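Local coordinates for protein-tyrosine phosphatase mitochondrial 1 (Mus musculus, PDB 3RGO) that dephosphorylates phosphatidylglycerophosphate to phosphatidylglycerol, a step of cardiolipin synthesis in mitochondria, as a dual-specificity member of the protein-tyrosine phosphatase family, at residues 32-37 with 56-61; 107-112 with 141-146. All blocks are in the same frame, centred on the assembly; numbering follows the deposited sequence.

Contact 1: residues 32-37 with 56-61; sequences VITMNE and VEQLRL
Q58 reaches across T34 at a slant and gives its amide NE2 to the hydroxyl OG1 at 2.9 Å, a bent bond (139°) whose acceptor lies 27° out of the amide plane. The Q58 chain is extended, with CG anti to the backbone N (chi1 -180°), and its aliphatic part runs side by side with V32, whose CG1 comes to 3.5 Å from Q58 CB. H95 NE2 is a second hydrogen-bond partner of T34 OG1. A leucine in place of Q58 would have no amide, and would probably leave the T34 hydroxyl without its mate on this strand. These side chains share one face of two parallel strands, 32-35 and 57-61, joined through helix 48-53 in a beta-alpha-beta unit, with 57-61 at the edge of the phosphatase sheet. The backbones zip together through V32 N to E57 O, L59 N to V32 O at 2.7 Å, T34 N to L59 O and L61 N to T34 O; N36 N adds a bond to L61 O at 3.0 Å just past the strand. The other face is apolar: I33 CG2 meets L61 CD1 at 4.0 Å, the two side chains crossing obliquely. Beyond the strand end, E37 lays its carboxylate against the R60 chain, OE2 lying 3.7 Å from CD, while its salt bridge goes to R42.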
loop_
_atom_site.group_PDB
_atom_site.type_symbol
_atom_site.label_atom_id
_atom_site.label_comp_id
_atom_site.label_asym_id
_atom_site.label_seq_id
_atom_site.Cartn_x
_atom_site.Cartn_y
_atom_site.Cartn_z
ATOM N N VAL A 32 -1.627 -8.799 -0.266
ATOM C CA VAL A 32 -1.204 -7.897 -1.325
ATOM C C VAL A 32 -2.298 -6.869 -1.562
ATOM O O VAL A 32 -3.483 -7.207 -1.637
ATOM C CB VAL A 32 -0.843 -8.660 -2.626
ATOM C CG1 VAL A 32 -1.999 -9.538 -3.072
ATOM C CG2 VAL A 32 -0.422 -7.694 -3.744
ATOM N N ILE A 33 -1.899 -5.605 -1.613
ATOM C CA ILE A 33 -2.822 -4.539 -1.959
ATOM C C ILE A 33 -2.535 -4.143 -3.390
ATOM O O ILE A 33 -1.446 -3.671 -3.705
ATOM C CB ILE A 33 -2.681 -3.319 -1.035
ATOM C CG1 ILE A 33 -3.014 -3.717 0.406
ATOM C CG2 ILE A 33 -3.586 -2.185 -1.521
ATOM C CD1 ILE A 33 -2.902 -2.577 1.414
ATOM N N THR A 34 -3.511 -4.368 -4.260
ATOM C CA THR A 34 -3.350 -4.081 -5.680
ATOM C C THR A 34 -4.184 -2.878 -6.071
ATOM O O THR A 34 -5.403 -2.879 -5.932
ATOM C CB THR A 34 -3.751 -5.287 -6.545
ATOM O OG1 THR A 34 -2.894 -6.395 -6.237
ATOM C CG2 THR A 34 -3.637 -4.947 -8.030
ATOM N N MET A 35 -3.517 -1.844 -6.560
ATOM C CA MET A 35 -4.209 -0.625 -6.936
ATOM C C MET A 35 -4.286 -0.491 -8.446
ATOM O O MET A 35 -3.320 -0.774 -9.154
ATOM C CB MET A 35 -3.522 0.591 -6.313
ATOM C CG MET A 35 -3.674 0.653 -4.801
ATOM S SD MET A 35 -2.480 1.747 -4.015
ATOM C CE MET A 35 -1.135 0.595 -3.782
ATOM N N ASN A 36 -5.453 -0.070 -8.921
ATOM C CA ASN A 36 -5.688 0.177 -10.340
ATOM C C ASN A 36 -5.226 -0.953 -11.255
ATOM O O ASN A 36 -4.621 -0.703 -12.293
ATOM C CB ASN A 36 -5.039 1.493 -10.774
ATOM C CG ASN A 36 -5.784 2.711 -10.255
ATOM O OD1 ASN A 36 -5.465 3.847 -10.614
ATOM N ND2 ASN A 36 -6.789 2.480 -9.420
ATOM N N GLU A 37 -5.514 -2.191 -10.865
ATOM C CA GLU A 37 -5.219 -3.341 -11.713
ATOM C C GLU A 37 -5.681 -3.081 -13.148
ATOM O O GLU A 37 -6.873 -2.910 -13.404
ATOM C CB GLU A 37 -5.897 -4.597 -11.160
ATOM C CG GLU A 37 -5.771 -5.816 -12.055
ATOM C CD GLU A 37 -6.540 -7.010 -11.521
ATOM O OE1 GLU A 37 -7.729 -7.159 -11.875
ATOM O OE2 GLU A 37 -5.954 -7.798 -10.748
ATOM N N VAL A 56 -1.577 -16.073 -0.209
ATOM C CA VAL A 56 -1.709 -14.639 0.036
ATOM C C VAL A 56 -3.059 -14.077 -0.407
ATOM O O VAL A 56 -3.555 -14.380 -1.490
ATOM C CB VAL A 56 -0.531 -13.816 -0.553
ATOM C CG1 VAL A 56 0.392 -14.689 -1.360
ATOM C CG2 VAL A 56 -1.039 -12.614 -1.360
ATOM N N GLU A 57 -3.650 -13.267 0.465
ATOM C CA GLU A 57 -4.920 -12.616 0.191
ATOM C C GLU A 57 -4.688 -11.306 -0.560
ATOM O O GLU A 57 -3.847 -10.494 -0.162
ATOM C CB GLU A 57 -5.652 -12.335 1.504
ATOM C CG GLU A 57 -7.035 -11.728 1.341
ATOM C CD GLU A 57 -7.668 -11.371 2.677
ATOM O OE1 GLU A 57 -6.972 -11.476 3.709
ATOM O OE2 GLU A 57 -8.856 -10.980 2.694
ATOM N N GLN A 58 -5.439 -11.103 -1.637
ATOM C CA GLN A 58 -5.327 -9.881 -2.428
ATOM C C GLN A 58 -6.481 -8.933 -2.142
ATOM O O GLN A 58 -7.647 -9.330 -2.173
ATOM C CB GLN A 58 -5.289 -10.199 -3.928
ATOM C CG GLN A 58 -5.161 -8.957 -4.820
ATOM C CD GLN A 58 -5.172 -9.287 -6.303
ATOM O OE1 GLN A 58 -6.094 -9.935 -6.799
ATOM N NE2 GLN A 58 -4.147 -8.838 -7.020
ATOM N N LEU A 59 -6.149 -7.683 -1.842
ATOM C CA LEU A 59 -7.145 -6.626 -1.742
ATOM C C LEU A 59 -6.980 -5.686 -2.936
ATOM O O LEU A 59 -5.910 -5.118 -3.144
ATOM C CB LEU A 59 -6.984 -5.852 -0.431
ATOM C CG LEU A 59 -7.689 -4.491 -0.353
ATOM C CD1 LEU A 59 -9.200 -4.648 -0.471
ATOM C CD2 LEU A 59 -7.317 -3.770 0.938
ATOM N N ARG A 60 -8.033 -5.541 -3.731
ATOM C CA ARG A 60 -7.979 -4.669 -4.892
ATOM C C ARG A 60 -8.649 -3.346 -4.590
ATOM O O ARG A 60 -9.797 -3.309 -4.138
ATOM C CB ARG A 60 -8.645 -5.321 -6.106
ATOM C CG ARG A 60 -7.749 -6.276 -6.868
ATOM C CD ARG A 60 -8.399 -6.691 -8.178
ATOM N NE ARG A 60 -9.744 -7.214 -7.964
ATOM C CZ ARG A 60 -10.015 -8.487 -7.697
ATOM N NH1 ARG A 60 -9.031 -9.374 -7.617
ATOM N NH2 ARG A 60 -11.269 -8.876 -7.513
ATOM N N LEU A 61 -7.924 -2.260 -4.835
ATOM C CA LEU A 61 -8.469 -0.930 -4.618
ATOM C C LEU A 61 -8.333 -0.096 -5.885
ATOM O O LEU A 61 -7.393 -0.268 -6.661
ATOM C CB LEU A 61 -7.770 -0.236 -3.446
ATOM C CG LEU A 61 -7.905 -0.887 -2.072
ATOM C CD1 LEU A 61 -6.982 -0.213 -1.072
ATOM C CD2 LEU A 61 -9.357 -0.845 -1.586
#

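Contact 2: residues 107-112 with 141-146; sequences VAAYLI and EVLKEF
L143 and F146, one turn apart on helix 137-154, reach toward A108, A109 and I112 of helix 102-115. L143 sets its two methyls against neighbouring alanines: CD1 sits 3.6 Å from A108 CB, and CD2 lies 4.0 Å from A109 CB. The same CD2 also meets I112 CD1 at 4.1 Å, the two side chains crossing at a slant. F146 presents a ring face to A109. The methyl CB stands 4.0 Å from the ring centroid and 14° off its normal, a CH-pi contact, while ring atom CE1 comes within 3.3 Å of the backbone A109 O. I112 approaches the same ring differently: its CG2 lies at the edge, near the ring plane, 4.2 Å from CD1. The F146 CG is anti to the backbone N (chi1 -175°), which starts the ring toward the facing helix.

No hydrogen bond crosses between these segments; the contact is apolar and all five touching residues are buried. The short axes of the two helical segments run side by side in roughly the same N-to-C sense, 10.2 Å apart at their closest and 24° from parallel, and the small alanines let the leucine and phenylalanine come close to the opposing backbone. Further out, the F146 ring also meets that of H76 on helix 72-88. I112 touches A122 of helix 119-129 as well, and Y110, on the far side of its helix, is hydrogen-bonded to D6. The arrangement belongs to the helical layer of the dual-specificity phosphatase fold, where the helix that follows the catalytic cysteine loop packs against the C-terminal helix.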
loop_
_atom_site.group_PDB
_atom_site.type_symbol
_atom_site.label_atom_id
_atom_site.label_comp_id
_atom_site.label_asym_id
_atom_site.label_seq_id
_atom_site.Cartn_x
_atom_site.Cartn_y
_atom_site.Cartn_z
ATOM N N VAL A 107 0.820 3.639 1.170
ATOM C CA VAL A 107 1.778 3.379 2.241
ATOM C C VAL A 107 1.879 4.586 3.173
ATOM O O VAL A 107 2.012 4.425 4.386
ATOM C CB VAL A 107 3.180 2.980 1.700
ATOM C CG1 VAL A 107 4.188 2.888 2.839
ATOM C CG2 VAL A 107 3.112 1.647 0.937
ATOM N N ALA A 108 1.807 5.790 2.607
ATOM C CA ALA A 108 1.800 7.013 3.404
ATOM C C ALA A 108 0.655 7.015 4.407
ATOM O O ALA A 108 0.835 7.387 5.563
ATOM C CB ALA A 108 1.721 8.259 2.496
ATOM N N ALA A 109 -0.526 6.598 3.965
ATOM C CA ALA A 109 -1.683 6.590 4.847
ATOM C C ALA A 109 -1.466 5.609 5.999
ATOM O O ALA A 109 -1.750 5.922 7.153
ATOM C CB ALA A 109 -2.947 6.244 4.067
ATOM N N TYR A 110 -0.959 4.426 5.668
ATOM C CA TYR A 110 -0.587 3.428 6.665
ATOM C C TYR A 110 0.331 4.020 7.736
ATOM O O TYR A 110 0.050 3.906 8.930
ATOM C CB TYR A 110 0.091 2.236 5.974
ATOM C CG TYR A 110 0.894 1.336 6.885
ATOM C CD1 TYR A 110 0.272 0.369 7.663
ATOM C CD2 TYR A 110 2.279 1.447 6.955
ATOM C CE1 TYR A 110 1.008 -0.459 8.502
ATOM C CE2 TYR A 110 3.021 0.629 7.779
ATOM C CZ TYR A 110 2.383 -0.322 8.552
ATOM O OH TYR A 110 3.124 -1.140 9.375
ATOM N N LEU A 111 1.422 4.655 7.308
ATOM C CA LEU A 111 2.378 5.245 8.243
ATOM C C LEU A 111 1.765 6.366 9.080
ATOM O O LEU A 111 2.052 6.497 10.278
ATOM C CB LEU A 111 3.611 5.752 7.494
ATOM C CG LEU A 111 4.470 4.668 6.835
ATOM C CD1 LEU A 111 5.555 5.300 5.978
ATOM C CD2 LEU A 111 5.076 3.732 7.880
ATOM N N ILE A 112 0.931 7.185 8.451
ATOM C CA ILE A 112 0.244 8.244 9.175
ATOM C C ILE A 112 -0.537 7.670 10.347
ATOM O O ILE A 112 -0.434 8.154 11.474
ATOM C CB ILE A 112 -0.702 9.043 8.256
ATOM C CG1 ILE A 112 0.117 9.896 7.279
ATOM C CG2 ILE A 112 -1.639 9.918 9.080
ATOM C CD1 ILE A 112 -0.707 10.562 6.189
ATOM N N GLU A 141 -3.550 16.206 -0.601
ATOM C CA GLU A 141 -4.756 16.749 0.021
ATOM C C GLU A 141 -5.613 15.656 0.667
ATOM O O GLU A 141 -6.190 15.856 1.736
ATOM C CB GLU A 141 -5.570 17.562 -0.985
ATOM C CG GLU A 141 -4.882 18.847 -1.434
ATOM C CD GLU A 141 -4.659 19.827 -0.292
ATOM O OE1 GLU A 141 -5.635 20.475 0.145
ATOM O OE2 GLU A 141 -3.502 19.958 0.166
ATOM N N VAL A 142 -5.692 14.496 0.025
ATOM C CA VAL A 142 -6.448 13.393 0.602
ATOM C C VAL A 142 -5.751 12.842 1.847
ATOM O O VAL A 142 -6.406 12.511 2.832
ATOM C CB VAL A 142 -6.721 12.281 -0.429
ATOM C CG1 VAL A 142 -7.346 11.060 0.246
ATOM C CG2 VAL A 142 -7.624 12.812 -1.543
ATOM N N LEU A 143 -4.422 12.756 1.798
ATOM C CA LEU A 143 -3.635 12.342 2.957
ATOM C C LEU A 143 -3.822 13.322 4.119
ATOM O O LEU A 143 -3.780 12.932 5.285
ATOM C CB LEU A 143 -2.150 12.233 2.595
ATOM C CG LEU A 143 -1.737 11.052 1.713
ATOM C CD1 LEU A 143 -0.246 11.091 1.395
ATOM C CD2 LEU A 143 -2.105 9.738 2.390
ATOM N N LYS A 144 -4.030 14.591 3.794
ATOM C CA LYS A 144 -4.337 15.597 4.816
ATOM C C LYS A 144 -5.673 15.324 5.500
ATOM O O LYS A 144 -5.797 15.468 6.724
ATOM C CB LYS A 144 -4.350 17.002 4.209
ATOM C CG LYS A 144 -2.985 17.661 4.080
ATOM C CD LYS A 144 -3.139 19.156 3.800
ATOM C CE LYS A 144 -1.824 19.912 3.958
ATOM N NZ LYS A 144 -0.787 19.462 2.991
ATOM N N GLU A 145 -6.683 14.955 4.715
ATOM C CA GLU A 145 -8.000 14.650 5.277
ATOM C C GLU A 145 -7.918 13.362 6.092
ATOM O O GLU A 145 -8.541 13.232 7.151
ATOM C CB GLU A 145 -9.051 14.506 4.173
ATOM C CG GLU A 145 -9.367 15.792 3.417
ATOM C CD GLU A 145 -10.442 16.626 4.097
ATOM O OE1 GLU A 145 -10.391 16.782 5.337
ATOM O OE2 GLU A 145 -11.339 17.132 3.387
ATOM N N PHE A 146 -7.135 12.409 5.593
ATOM C CA PHE A 146 -6.946 11.141 6.289
ATOM C C PHE A 146 -6.308 11.396 7.653
ATOM O O PHE A 146 -6.695 10.791 8.656
ATOM C CB PHE A 146 -6.078 10.189 5.451
ATOM C CG PHE A 146 -5.941 8.813 6.044
ATOM C CD1 PHE A 146 -4.875 8.502 6.872
ATOM C CD2 PHE A 146 -6.881 7.833 5.773
ATOM C CE1 PHE A 146 -4.746 7.239 7.413
ATOM C CE2 PHE A 146 -6.760 6.572 6.312
ATOM C CZ PHE A 146 -5.692 6.273 7.136
#

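Overall arrangement
Both contacts fall within the dual-specificity phosphatase catalytic domain, on opposite sides of the chain's centre, with contact 1 closing along the sequence before contact 2 opens. Their centres are 18 Å apart, and their nearest atoms stay about 6 Å apart without touching. Helix 102-115 links them: M106 on it packs against M35 and L61 of contact 1, and its next turns carry segment 107-112 to helix 137-154. Only contact 1 comes near the active site, where the N36 side chain lies about 4 Å from that of C96, the predicted phosphocysteine nucleophile, and about 3 Å from a bound sulfate. Contact 2 lies away from that site, between helices.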